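PDB 2R7H: putative D-alanine N-acetyltransferase of GNAT family from Desulfovibrio desulfuricans subsp. desulfuricans, which probably transfers acyl groups other than amino-acyl groups to an acceptor, as expected of a GNAT-family acetyltransferase. Local coordinates for residues 128-133 and 171-176; 20-25 and 71-76; 136-141 and 165-170. One frame throughout, in Å; residues are numbered along the deposited sequence.

Interaction 1: residues 128-133 and 171-176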
ATOM      1  N   GLY B 128       1.693  12.166  14.370  1.00 35.69           N
ATOM      2  CA  GLY B 128       2.341  11.849  13.110  1.00 34.45           C
ATOM      3  C   GLY B 128       3.596  12.648  12.826  1.00 33.56           C
ATOM      4  O   GLY B 128       3.703  13.812  13.221  1.00 33.22           O
ATOM      5  N   ARG B 129       4.552  11.983  12.175  1.00 31.75           N
ATOM      6  CA  ARG B 129       5.823  12.533  11.756  1.00 32.84           C
ATOM      7  C   ARG B 129       5.840  12.812  10.266  1.00 30.91           C
ATOM      8  O   ARG B 129       6.434  13.796   9.854  1.00 30.43           O
ATOM      9  CB  ARG B 129       6.942  11.496  12.004  1.00 33.38           C
ATOM     10  CG  ARG B 129       7.031  10.966  13.429  1.00 36.40           C
ATOM     11  CD  ARG B 129       8.013   9.793  13.606  1.00 35.40           C
ATOM     12  NE  ARG B 129       7.650   8.641  12.776  1.00 30.63           N
ATOM     13  CZ  ARG B 129       8.251   8.277  11.646  1.00 34.76           C
ATOM     14  NH1 ARG B 129       9.305   8.928  11.167  1.00 28.84           N
ATOM     15  NH2 ARG B 129       7.815   7.226  10.990  1.00 34.59           N
ATOM     16  N   LEU B 130       5.220  11.924   9.466  1.00 30.75           N
ATOM     17  CA  LEU B 130       5.233  12.002   8.003  1.00 26.97           C
ATOM     18  C   LEU B 130       3.907  11.850   7.341  1.00 26.03           C
ATOM     19  O   LEU B 130       3.092  11.113   7.817  1.00 27.27           O
ATOM     20  CB  LEU B 130       6.099  10.861   7.465  1.00 25.80           C
ATOM     21  CG  LEU B 130       7.590  10.898   7.841  1.00 28.83           C
ATOM     22  CD1 LEU B 130       8.303   9.545   7.519  1.00 26.96           C
ATOM     23  CD2 LEU B 130       8.137  12.054   7.117  1.00 25.41           C
ATOM     24  N   LEU B 131       3.731  12.545   6.227  1.00 29.17           N
ATOM     25  CA  LEU B 131       2.524  12.422   5.410  1.00 28.76           C
ATOM     26  C   LEU B 131       3.049  12.174   4.014  1.00 28.28           C
ATOM     27  O   LEU B 131       3.823  13.000   3.497  1.00 28.98           O
ATOM     28  CB  LEU B 131       1.659  13.678   5.384  1.00 27.70           C
ATOM     29  CG  LEU B 131       0.376  13.629   4.535  1.00 31.03           C
ATOM     30  CD1 LEU B 131      -0.525  12.520   5.008  1.00 24.07           C
ATOM     31  CD2 LEU B 131      -0.396  14.974   4.523  1.00 29.30           C
ATOM     32  N   PHE B 132       2.639  11.045   3.433  1.00 26.24           N
ATOM     33  CA  PHE B 132       3.034  10.701   2.096  1.00 28.74           C
ATOM     34  C   PHE B 132       1.870  10.829   1.117  1.00 29.43           C
ATOM     35  O   PHE B 132       0.754  10.581   1.479  1.00 30.38           O
ATOM     36  CB  PHE B 132       3.592   9.271   2.020  1.00 27.43           C
ATOM     37  CG  PHE B 132       4.942   9.123   2.631  1.00 28.33           C
ATOM     38  CD1 PHE B 132       6.075   9.507   1.926  1.00 23.78           C
ATOM     39  CD2 PHE B 132       5.094   8.661   3.921  1.00 27.84           C
ATOM     40  CE1 PHE B 132       7.286   9.373   2.489  1.00 29.07           C
ATOM     41  CE2 PHE B 132       6.282   8.557   4.485  1.00 30.46           C
ATOM     42  CZ  PHE B 132       7.413   8.897   3.768  1.00 24.03           C
ATOM     43  N   ALA B 133       2.187  11.279  -0.106  1.00 32.43           N
ATOM     44  CA  ALA B 133       1.232  11.376  -1.218  1.00 28.30           C
ATOM     45  C   ALA B 133       1.870  10.744  -2.446  1.00 27.53           C
ATOM     46  O   ALA B 133       3.014  10.995  -2.753  1.00 30.99           O
ATOM     47  CB  ALA B 133       0.799  12.848  -1.513  1.00 25.90           C
ATOM     48  N   ILE B 171       6.541   9.519  -5.390  1.00 29.93           N
ATOM     49  CA  ILE B 171       6.164   9.508  -3.965  1.00 30.75           C
ATOM     50  C   ILE B 171       6.697  10.792  -3.360  1.00 30.40           C
ATOM     51  O   ILE B 171       7.915  11.076  -3.419  1.00 32.91           O
ATOM     52  CB  ILE B 171       6.683   8.277  -3.189  1.00 31.81           C
ATOM     53  CG1 ILE B 171       6.232   6.961  -3.862  1.00 30.22           C
ATOM     54  CG2 ILE B 171       6.147   8.320  -1.748  1.00 26.54           C
ATOM     55  CD1 ILE B 171       6.810   5.664  -3.245  1.00 31.72           C
ATOM     56  N   TYR B 172       5.758  11.590  -2.840  1.00 26.61           N
ATOM     57  CA  TYR B 172       5.998  12.870  -2.233  1.00 28.92           C
ATOM     58  C   TYR B 172       5.959  12.730  -0.737  1.00 29.80           C
ATOM     59  O   TYR B 172       5.093  12.088  -0.175  1.00 30.12           O
ATOM     60  CB  TYR B 172       4.949  13.902  -2.726  1.00 31.68           C
ATOM     61  CG  TYR B 172       5.242  14.424  -4.104  1.00 30.75           C
ATOM     62  CD1 TYR B 172       6.176  15.451  -4.292  1.00 34.76           C
ATOM     63  CD2 TYR B 172       4.587  13.931  -5.210  1.00 35.97           C
ATOM     64  CE1 TYR B 172       6.465  15.933  -5.549  1.00 34.49           C
ATOM     65  CE2 TYR B 172       4.875  14.425  -6.468  1.00 37.21           C
ATOM     66  CZ  TYR B 172       5.804  15.403  -6.628  1.00 32.12           C
ATOM     67  OH  TYR B 172       6.071  15.848  -7.887  1.00 35.08           O
ATOM     68  N   ARG B 173       6.894  13.375  -0.081  1.00 29.51           N
ATOM     69  CA  ARG B 173       7.040  13.317   1.362  1.00 28.52           C
ATOM     70  C   ARG B 173       6.801  14.683   2.040  1.00 32.12           C
ATOM     71  O   ARG B 173       7.325  15.678   1.577  1.00 30.89           O
ATOM     72  CB  ARG B 173       8.511  12.970   1.617  1.00 27.42           C
ATOM     73  CG  ARG B 173       8.960  12.826   3.075  1.00 25.48           C
ATOM     74  CD  ARG B 173      10.429  12.999   3.125  1.00 31.17           C
ATOM     75  NE  ARG B 173      10.934  12.809   4.470  1.00 29.87           N
ATOM     76  CZ  ARG B 173      11.165  11.631   5.022  1.00 38.66           C
ATOM     77  NH1 ARG B 173      10.877  10.487   4.385  1.00 36.41           N
ATOM     78  NH2 ARG B 173      11.634  11.608   6.259  1.00 33.75           N
ATOM     79  N   LEU B 174       6.020  14.716   3.127  1.00 31.75           N
ATOM     80  CA  LEU B 174       5.875  15.956   3.918  1.00 31.09           C
ATOM     81  C   LEU B 174       6.220  15.608   5.356  1.00 31.37           C
ATOM     82  O   LEU B 174       5.612  14.729   5.946  1.00 28.85           O
ATOM     83  CB  LEU B 174       4.458  16.523   3.900  1.00 30.82           C
ATOM     84  CG  LEU B 174       4.202  17.868   4.609  1.00 31.77           C
ATOM     85  CD1 LEU B 174       4.835  19.008   3.855  1.00 34.57           C
ATOM     86  CD2 LEU B 174       2.732  18.126   4.682  1.00 29.35           C
ATOM     87  N   GLU B 175       7.234  16.254   5.908  1.00 33.56           N
ATOM     88  CA  GLU B 175       7.606  16.059   7.314  1.00 33.79           C
ATOM     89  C   GLU B 175       6.660  16.982   8.059  1.00 35.55           C
ATOM     90  O   GLU B 175       6.578  18.191   7.773  1.00 33.05           O
ATOM     91  CB  GLU B 175       9.058  16.407   7.563  1.00 36.25           C
ATOM     92  CG  GLU B 175       9.982  15.477   6.783  1.00 37.51           C
ATOM     93  CD  GLU B 175      11.444  15.685   7.000  1.00 49.80           C
ATOM     94  OE1 GLU B 175      11.817  16.430   7.922  1.00 61.50           O
ATOM     95  OE2 GLU B 175      12.234  15.081   6.239  1.00 53.42           O
ATOM     96  N   VAL B 176       5.916  16.381   8.977  1.00 38.04           N
ATOM     97  CA  VAL B 176       4.864  17.020   9.798  1.00 42.21           C
ATOM     98  C   VAL B 176       5.286  17.417  11.240  1.00 46.76           C
ATOM     99  O   VAL B 176       4.645  18.269  11.883  1.00 47.91           O
ATOM    100  CB  VAL B 176       3.584  16.101   9.748  1.00 41.88           C
ATOM    101  CG1 VAL B 176       2.878  16.028  11.026  1.00 47.23           C
ATOM    102  CG2 VAL B 176       2.670  16.483   8.550  1.00 38.33           C
TER
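Phe132 and Arg173 face each other as a non-hydrogen-bonded antiparallel pair, their side chains lying side by side and pointing the same way. Ring atom CE1 of Phe132 rests 3.9 Å from Arg173 CG, so the aliphatic stem lies against the CE1 corner of the ring, obliquely, while the ring and guanidinium planes are steeply turned, 78° apart. Arg173 CG stands anti to its backbone N (chi1 -179°) and the chain runs extended to NE. Leu130, in the next non-hydrogen-bonded pair, opposite Glu175, sets CD2 over one face of the guanidinium, toward its rim, 3.6 Å from Arg173 NH2. Glu175 meets the guanidinium at its edge, in plane: Arg173 NE donates to Glu175 OE2 at 3.2 Å, on the anti lone pair, within a salt bridge. Arginine suits this place because its long apolar stem packs against Phe132 while its tip also reaches Glu156 and, in the second subunit, the carbonyl of Lys160. The Phe132 ring itself meets Phe162 of that subunit.

On the other face Leu131 and Leu174 touch CB to CB at 4.3 Å, and Val176 CG2 comes equally near Leu131 CB. These branched apolar side chains pack against Leu116, Val119 and Val120 of helix 111-125. The small side chain of Ala133 sets its CB against CB of Tyr172, whose hydroxyl bonds to Glu149. Five backbone bonds join the segments, Tyr172 N to Ala133 O (2.8 Å) being among the straighter ones. At the far end Val176 N reaches Arg129 O at 2.8 Å from above the carbonyl plane, 39° out of it. The pairing joins strand 130-136, itself parallel to strand 94-102, to the last strand 167-175, the antiparallel C-terminal part of the mixed GNAT sheet.

Interaction 2: residues 20-25 and 71-76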
ATOM      1  N   VAL B  20     -16.641  28.494   4.133  1.00 53.62           N
ATOM      2  CA  VAL B  20     -16.409  27.056   4.034  1.00 50.62           C
ATOM      3  C   VAL B  20     -16.291  26.485   5.438  1.00 48.59           C
ATOM      4  O   VAL B  20     -15.578  27.068   6.269  1.00 50.85           O
ATOM      5  CB  VAL B  20     -15.104  26.734   3.299  1.00 50.78           C
ATOM      6  CG1 VAL B  20     -14.851  25.236   3.316  1.00 52.43           C
ATOM      7  CG2 VAL B  20     -15.164  27.245   1.888  1.00 51.59           C
ATOM      8  N   ALA B  21     -16.993  25.386   5.721  1.00 44.81           N
ATOM      9  CA  ALA B  21     -16.902  24.703   7.030  1.00 42.49           C
ATOM     10  C   ALA B  21     -16.204  23.345   6.816  1.00 39.44           C
ATOM     11  O   ALA B  21     -16.520  22.641   5.854  1.00 37.32           O
ATOM     12  CB  ALA B  21     -18.272  24.486   7.637  1.00 41.01           C
ATOM     13  N   PHE B  22     -15.284  22.986   7.708  1.00 38.57           N
ATOM     14  CA  PHE B  22     -14.568  21.699   7.648  1.00 40.41           C
ATOM     15  C   PHE B  22     -15.213  20.737   8.639  1.00 42.72           C
ATOM     16  O   PHE B  22     -15.417  21.101   9.795  1.00 47.89           O
ATOM     17  CB  PHE B  22     -13.076  21.871   7.889  1.00 38.44           C
ATOM     18  CG  PHE B  22     -12.425  22.690   6.839  1.00 33.07           C
ATOM     19  CD1 PHE B  22     -12.222  22.154   5.575  1.00 31.49           C
ATOM     20  CD2 PHE B  22     -12.033  23.987   7.080  1.00 38.90           C
ATOM     21  CE1 PHE B  22     -11.632  22.899   4.588  1.00 36.12           C
ATOM     22  CE2 PHE B  22     -11.438  24.743   6.077  1.00 42.35           C
ATOM     23  CZ  PHE B  22     -11.243  24.190   4.827  1.00 34.97           C
ATOM     24  N   ARG B  23     -15.573  19.541   8.176  1.00 40.75           N
ATOM     25  CA  ARG B  23     -16.235  18.532   9.011  1.00 40.35           C
ATOM     26  C   ARG B  23     -15.483  17.213   8.895  1.00 39.79           C
ATOM     27  O   ARG B  23     -15.092  16.834   7.803  1.00 41.20           O
ATOM     28  CB  ARG B  23     -17.679  18.370   8.524  1.00 40.19           C
ATOM     29  CG  ARG B  23     -18.470  17.226   9.171  1.00 44.30           C
ATOM     30  CD  ARG B  23     -19.967  17.303   8.901  1.00 43.04           C
ATOM     31  NE  ARG B  23     -20.311  17.489   7.487  1.00 43.24           N
ATOM     32  CZ  ARG B  23     -20.325  16.533   6.556  1.00 46.73           C
ATOM     33  NH1 ARG B  23     -19.964  15.295   6.837  1.00 48.03           N
ATOM     34  NH2 ARG B  23     -20.668  16.830   5.310  1.00 50.66           N
ATOM     35  N   ARG B  24     -15.273  16.544  10.020  1.00 40.12           N
ATOM     36  CA  ARG B  24     -14.610  15.243  10.069  1.00 41.21           C
ATOM     37  C   ARG B  24     -15.569  14.079  10.237  1.00 42.81           C
ATOM     38  O   ARG B  24     -15.198  12.956   9.930  1.00 39.46           O
ATOM     39  CB  ARG B  24     -13.589  15.139  11.195  1.00 42.87           C
ATOM     40  CG  ARG B  24     -12.222  15.721  10.981  1.00 43.56           C
ATOM     41  CD  ARG B  24     -12.241  17.160  10.909  1.00 48.53           C
ATOM     42  NE  ARG B  24     -10.888  17.694  10.857  1.00 42.30           N
ATOM     43  CZ  ARG B  24     -10.626  18.979  10.664  1.00 45.15           C
ATOM     44  NH1 ARG B  24     -11.594  19.903  10.576  1.00 46.44           N
ATOM     45  NH2 ARG B  24      -9.379  19.356  10.611  1.00 36.34           N
ATOM     46  N   GLN B  25     -16.768  14.325  10.768  1.00 44.61           N
ATOM     47  CA  GLN B  25     -17.751  13.260  11.001  1.00 49.20           C
ATOM     48  C   GLN B  25     -18.336  12.789   9.686  1.00 45.93           C
ATOM     49  O   GLN B  25     -18.737  13.615   8.908  1.00 43.94           O
ATOM     50  CB  GLN B  25     -18.896  13.768  11.904  1.00 48.90           C
ATOM     51  CG  GLN B  25     -19.862  12.655  12.386  1.00 56.48           C
ATOM     52  CD  GLN B  25     -21.006  13.171  13.260  1.00 57.76           C
ATOM     53  OE1 GLN B  25     -21.527  14.280  13.060  1.00 66.80           O
ATOM     54  NE2 GLN B  25     -21.435  12.335  14.203  1.00 72.28           N
ATOM     55  N   VAL B  71     -11.758  14.804   5.738  1.00 36.04           N
ATOM     56  CA  VAL B  71     -11.990  16.242   6.079  1.00 34.06           C
ATOM     57  C   VAL B  71     -12.855  16.707   4.899  1.00 33.21           C
ATOM     58  O   VAL B  71     -12.397  16.681   3.755  1.00 31.58           O
ATOM     59  CB  VAL B  71     -10.734  17.154   6.153  1.00 32.59           C
ATOM     60  CG1 VAL B  71     -11.190  18.595   6.467  1.00 30.12           C
ATOM     61  CG2 VAL B  71      -9.698  16.653   7.183  1.00 28.52           C
ATOM     62  N   PHE B  72     -14.123  17.025   5.158  1.00 35.72           N
ATOM     63  CA  PHE B  72     -15.055  17.482   4.131  1.00 37.36           C
ATOM     64  C   PHE B  72     -15.202  19.004   4.201  1.00 39.15           C
ATOM     65  O   PHE B  72     -15.449  19.519   5.275  1.00 39.83           O
ATOM     66  CB  PHE B  72     -16.446  16.866   4.356  1.00 38.10           C
ATOM     67  CG  PHE B  72     -16.454  15.354   4.427  1.00 34.64           C
ATOM     68  CD1 PHE B  72     -16.307  14.604   3.284  1.00 38.71           C
ATOM     69  CD2 PHE B  72     -16.630  14.694   5.638  1.00 38.55           C
ATOM     70  CE1 PHE B  72     -16.317  13.229   3.336  1.00 42.03           C
ATOM     71  CE2 PHE B  72     -16.662  13.321   5.698  1.00 42.70           C
ATOM     72  CZ  PHE B  72     -16.503  12.581   4.535  1.00 37.20           C
ATOM     73  N   ALA B  73     -14.996  19.716   3.088  1.00 40.11           N
ATOM     74  CA  ALA B  73     -15.171  21.174   3.020  1.00 37.88           C
ATOM     75  C   ALA B  73     -16.612  21.390   2.509  1.00 39.24           C
ATOM     76  O   ALA B  73     -16.953  20.925   1.405  1.00 37.20           O
ATOM     77  CB  ALA B  73     -14.149  21.794   2.059  1.00 34.29           C
ATOM     78  N   THR B  74     -17.480  22.011   3.320  1.00 40.93           N
ATOM     79  CA  THR B  74     -18.880  22.273   2.900  1.00 43.91           C
ATOM     80  C   THR B  74     -19.239  23.781   2.867  1.00 44.36           C
ATOM     81  O   THR B  74     -18.657  24.576   3.594  1.00 40.44           O
ATOM     82  CB  THR B  74     -19.912  21.557   3.798  1.00 43.87           C
ATOM     83  OG1 THR B  74     -19.729  21.989   5.152  1.00 49.28           O
ATOM     84  CG2 THR B  74     -19.772  20.060   3.725  1.00 44.42           C
ATOM     85  N   GLU B  75     -20.170  24.143   1.980  1.00 50.06           N
ATOM     86  CA  GLU B  75     -20.700  25.527   1.828  1.00 55.03           C
ATOM     87  C   GLU B  75     -22.200  25.272   1.724  1.00 55.57           C
ATOM     88  O   GLU B  75     -22.642  24.632   0.756  1.00 54.26           O
ATOM     89  CB  GLU B  75     -20.237  26.265   0.562  1.00 55.54           C
ATOM     90  CG  GLU B  75     -18.716  26.393   0.348  1.00 63.24           C
ATOM     91  CD  GLU B  75     -18.359  27.242  -0.900  1.00 61.59           C
ATOM     92  OE1 GLU B  75     -19.086  28.224  -1.166  1.00 72.90           O
ATOM     93  OE2 GLU B  75     -17.332  26.963  -1.576  1.00 68.05           O
ATOM     94  N   ASP B  76     -22.953  25.738   2.727  1.00 57.70           N
ATOM     95  CA  ASP B  76     -24.409  25.539   2.816  1.00 59.34           C
ATOM     96  C   ASP B  76     -24.534  24.020   2.971  1.00 58.65           C
ATOM     97  O   ASP B  76     -23.747  23.422   3.707  1.00 60.41           O
ATOM     98  CB  ASP B  76     -25.157  26.127   1.592  1.00 58.35           C
TER
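Arg23 and Phe72 form a hydrogen-bonded pair in the antiparallel ladder that adds the short edge strand 21-23 to the mixed GNAT sheet. Arg23 N donates to Phe72 O, and Phe72 N returns a nearly straight bond, 2.8 Å at 178°, to Arg23 O. From this pair the arginine can be followed outward. Its CB lies 4.1 Å from Phe72 O; CG stands anti to the backbone N, and the chain runs on extended to CD before bending at chi3 (50°), which swings NE round. The guanidinium and the Phe72 ring have planes 25° apart, with Phe72 CB over one face of the guanidinium, toward the rim, and NH1 3.6 Å from Phe72 CD2. NH1 also donates to Gln25 O at 2.9 Å, almost in the guanidinium plane, and forms a salt bridge with Asp30. NH2 ends 3.7 Å from Thr74 CG2. An arginine is long enough to reach the carbonyl, the acid and both neighbouring side chains.

On the face turned to helix 111-125, Phe22 CE1 touches Ala73 CB at 3.7 Å; the small alanine suits a place shared with this ring and Val20 CG1. Arg24 lays its guanidinium over Val71 CG1 and is held by Asp122 and Glu118 of the same helix. Ala21 O takes two bonds from one residue: Thr74 N at 2.8 Å and, weakly, Thr74 OG1 at 3.3 Å.

Interaction 3: residues 136-141 and 165-170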
ATOM      1  N   SER B 136       0.994  10.227 -10.291  1.00 32.86           N
ATOM      2  CA  SER B 136       1.533   9.783 -11.568  1.00 33.31           C
ATOM      3  C   SER B 136       2.490  10.806 -12.160  1.00 34.74           C
ATOM      4  O   SER B 136       2.405  11.994 -11.898  1.00 35.19           O
ATOM      5  CB  SER B 136       0.393   9.479 -12.536  1.00 34.20           C
ATOM      6  OG  SER B 136       0.867   9.340 -13.844  1.00 35.05           O
ATOM      7  N   GLY B 137       3.406  10.327 -12.978  1.00 36.50           N
ATOM      8  CA  GLY B 137       4.383  11.193 -13.632  1.00 38.03           C
ATOM      9  C   GLY B 137       3.971  11.714 -14.997  1.00 37.93           C
ATOM     10  O   GLY B 137       4.773  12.433 -15.611  1.00 38.13           O
ATOM     11  N   ILE B 138       2.752  11.375 -15.461  1.00 37.01           N
ATOM     12  CA  ILE B 138       2.248  11.816 -16.773  1.00 37.62           C
ATOM     13  C   ILE B 138       1.821  13.296 -16.789  1.00 36.46           C
ATOM     14  O   ILE B 138       1.500  13.881 -15.745  1.00 34.23           O
ATOM     15  CB  ILE B 138       1.116  10.880 -17.369  1.00 36.39           C
ATOM     16  CG1 ILE B 138      -0.200  10.951 -16.597  1.00 39.12           C
ATOM     17  CG2 ILE B 138       1.598   9.459 -17.536  1.00 32.15           C
ATOM     18  CD1 ILE B 138      -1.276  10.031 -17.194  1.00 39.41           C
ATOM     19  N   ARG B 139       1.805  13.886 -17.993  1.00 37.88           N
ATOM     20  CA  ARG B 139       1.433  15.303 -18.200  1.00 35.98           C
ATOM     21  C   ARG B 139       0.159  15.744 -17.451  1.00 36.76           C
ATOM     22  O   ARG B 139       0.160  16.771 -16.757  1.00 36.32           O
ATOM     23  CB  ARG B 139       1.301  15.599 -19.711  1.00 36.46           C
ATOM     24  N   LYS B 140      -0.902  14.946 -17.556  1.00 37.75           N
ATOM     25  CA  LYS B 140      -2.187  15.216 -16.891  1.00 40.92           C
ATOM     26  C   LYS B 140      -2.082  15.524 -15.383  1.00 41.70           C
ATOM     27  O   LYS B 140      -2.909  16.267 -14.840  1.00 40.77           O
ATOM     28  CB  LYS B 140      -3.098  13.997 -17.098  1.00 42.44           C
ATOM     29  CG  LYS B 140      -4.480  14.046 -16.416  1.00 47.23           C
ATOM     30  CD  LYS B 140      -5.187  12.702 -16.564  1.00 46.94           C
ATOM     31  CE  LYS B 140      -6.563  12.774 -15.946  1.00 56.84           C
ATOM     32  NZ  LYS B 140      -7.242  11.468 -16.003  1.00 64.21           N
ATOM     33  N   TYR B 141      -1.088  14.917 -14.723  1.00 41.36           N
ATOM     34  CA  TYR B 141      -0.829  15.088 -13.289  1.00 40.62           C
ATOM     35  C   TYR B 141       0.165  16.172 -12.936  1.00 40.96           C
ATOM     36  O   TYR B 141       0.499  16.319 -11.773  1.00 40.48           O
ATOM     37  CB  TYR B 141      -0.427  13.750 -12.665  1.00 41.64           C
ATOM     38  CG  TYR B 141      -1.603  12.818 -12.583  1.00 39.44           C
ATOM     39  CD1 TYR B 141      -1.941  12.001 -13.642  1.00 41.17           C
ATOM     40  CD2 TYR B 141      -2.394  12.786 -11.451  1.00 44.50           C
ATOM     41  CE1 TYR B 141      -3.014  11.153 -13.578  1.00 39.98           C
ATOM     42  CE2 TYR B 141      -3.472  11.950 -11.384  1.00 37.57           C
ATOM     43  CZ  TYR B 141      -3.770  11.136 -12.447  1.00 38.94           C
ATOM     44  OH  TYR B 141      -4.865  10.316 -12.375  1.00 48.30           O
ATOM     45  N   ALA B 165       3.418   1.191 -18.779  1.00 36.88           N
ATOM     46  CA  ALA B 165       4.557   1.674 -19.547  1.00 37.93           C
ATOM     47  C   ALA B 165       4.453   3.204 -19.701  1.00 37.59           C
ATOM     48  O   ALA B 165       3.394   3.719 -20.008  1.00 38.94           O
ATOM     49  CB  ALA B 165       4.610   0.966 -20.933  1.00 38.22           C
ATOM     50  N   GLY B 166       5.532   3.928 -19.413  1.00 37.64           N
ATOM     51  CA  GLY B 166       5.533   5.381 -19.473  1.00 38.05           C
ATOM     52  C   GLY B 166       4.782   6.123 -18.363  1.00 38.68           C
ATOM     53  O   GLY B 166       4.746   7.347 -18.391  1.00 39.57           O
ATOM     54  N   ASP B 167       4.212   5.418 -17.370  1.00 38.87           N
ATOM     55  CA  ASP B 167       3.451   6.042 -16.283  1.00 35.61           C
ATOM     56  C   ASP B 167       4.116   5.695 -14.919  1.00 33.40           C
ATOM     57  O   ASP B 167       3.851   4.683 -14.313  1.00 33.84           O
ATOM     58  CB  ASP B 167       2.001   5.588 -16.352  1.00 34.92           C
ATOM     59  CG  ASP B 167       1.091   6.402 -15.471  1.00 33.52           C
ATOM     60  OD1 ASP B 167       1.568   7.092 -14.559  1.00 32.29           O
ATOM     61  OD2 ASP B 167      -0.130   6.374 -15.700  1.00 39.32           O
ATOM     62  N   ASP B 168       4.980   6.596 -14.471  1.00 33.64           N
ATOM     63  CA  ASP B 168       5.742   6.448 -13.238  1.00 33.78           C
ATOM     64  C   ASP B 168       4.967   6.872 -12.018  1.00 33.39           C
ATOM     65  O   ASP B 168       4.089   7.722 -12.134  1.00 32.50           O
ATOM     66  CB  ASP B 168       6.966   7.353 -13.286  1.00 32.63           C
ATOM     67  CG  ASP B 168       7.879   7.066 -14.464  1.00 35.79           C
ATOM     68  OD1 ASP B 168       7.747   6.003 -15.112  1.00 31.66           O
ATOM     69  OD2 ASP B 168       8.732   7.930 -14.721  1.00 36.18           O
ATOM     70  N   LYS B 169       5.288   6.277 -10.859  1.00 31.69           N
ATOM     71  CA  LYS B 169       4.665   6.674  -9.604  1.00 30.48           C
ATOM     72  C   LYS B 169       5.687   7.545  -8.951  1.00 30.84           C
ATOM     73  O   LYS B 169       6.841   7.120  -8.866  1.00 29.45           O
ATOM     74  CB  LYS B 169       4.361   5.493  -8.663  1.00 31.97           C
ATOM     75  CG  LYS B 169       3.632   5.975  -7.353  1.00 33.81           C
ATOM     76  CD  LYS B 169       3.001   4.870  -6.574  1.00 32.00           C
ATOM     77  CE  LYS B 169       3.937   3.993  -5.902  1.00 30.43           C
ATOM     78  NZ  LYS B 169       3.180   3.089  -4.950  1.00 32.21           N
ATOM     79  N   ILE B 170       5.284   8.745  -8.506  1.00 28.30           N
ATOM     80  CA  ILE B 170       6.178   9.671  -7.799  1.00 31.85           C
ATOM     81  C   ILE B 170       5.647   9.699  -6.363  1.00 29.85           C
ATOM     82  O   ILE B 170       4.435   9.866  -6.160  1.00 31.33           O
ATOM     83  CB  ILE B 170       6.229  11.117  -8.354  1.00 33.28           C
ATOM     84  CG1 ILE B 170       6.751  11.178  -9.797  1.00 38.56           C
ATOM     85  CG2 ILE B 170       7.212  11.978  -7.484  1.00 26.60           C
ATOM     86  CD1 ILE B 170       5.929  10.525 -10.787  1.00 49.60           C
TER
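Gly137 N donates to Asp168 O at 2.8 Å, with the donor tilted 27° from the carbonyl plane, just beyond the antiparallel non-hydrogen-bonded pair of Ser136 and Lys169 that ends the ladder. The same oxygen receives a CA-H contact from Ser136.

Serine is apt here because its hydroxyl can work in both directions. OG stands anti to the backbone N (chi1 167°) and donates to Asp167 OD1; the 2.5 Å separation of Ser136 OG and Asp167 OD1 is very short, and its exact value is doubtful. OG also accepts from Ile138 N, 3.2 Å away and nearly straight at 173°, which closes an ST turn where the chain leaves the sheet. The other carboxylate oxygen, Asp167 OD2, pairs with Arg164, so one acid serves a turn and a cation. Ile138 crosses this carboxylate obliquely, its CG2 lying 3.7 Å from Asp167 CG. Elsewhere in the contact, Ile170 CD1 comes to 3.3 Å from Gly137 CA, a close approach permitted by the lack of a beta carbon. Within segment 136-141, Ser136 CB lies over one face of the Tyr141 ring, toward its rim, and Ile138 CG1 meets its edge, in plane.

The chain passes from the turn through the 3-10 segment 139-141 into helix 142-150, from which Arg145 bonds to Ile138 O. On the sheet side, strand 167-175 continues the pairing through Ile170 with Thr135, and Lys169 bonds through its backbone to Leu159 of strand 154-159.

Interactions 1 and 3 both join strand 130-136, or the turn that follows it, to strand 167-175, with interaction 3 nested inside the loop closed by interaction 1; their centres are 20 Å apart. Interaction 2 lies on the far part of the same sheet: its centre is 23 Å from that of interaction 1 and 31 Å from that of interaction 3, and its nearest atoms are about 10 Å and 18 Å from theirs. The residues of the 2-ethoxyethanol pocket lie on or next to strands of the same sheet: Tyr98 and Trp99 on strand 94-102, the neighbour of strand 130-136, and Tyr68 just before strand 69-75, which interaction 2 uses.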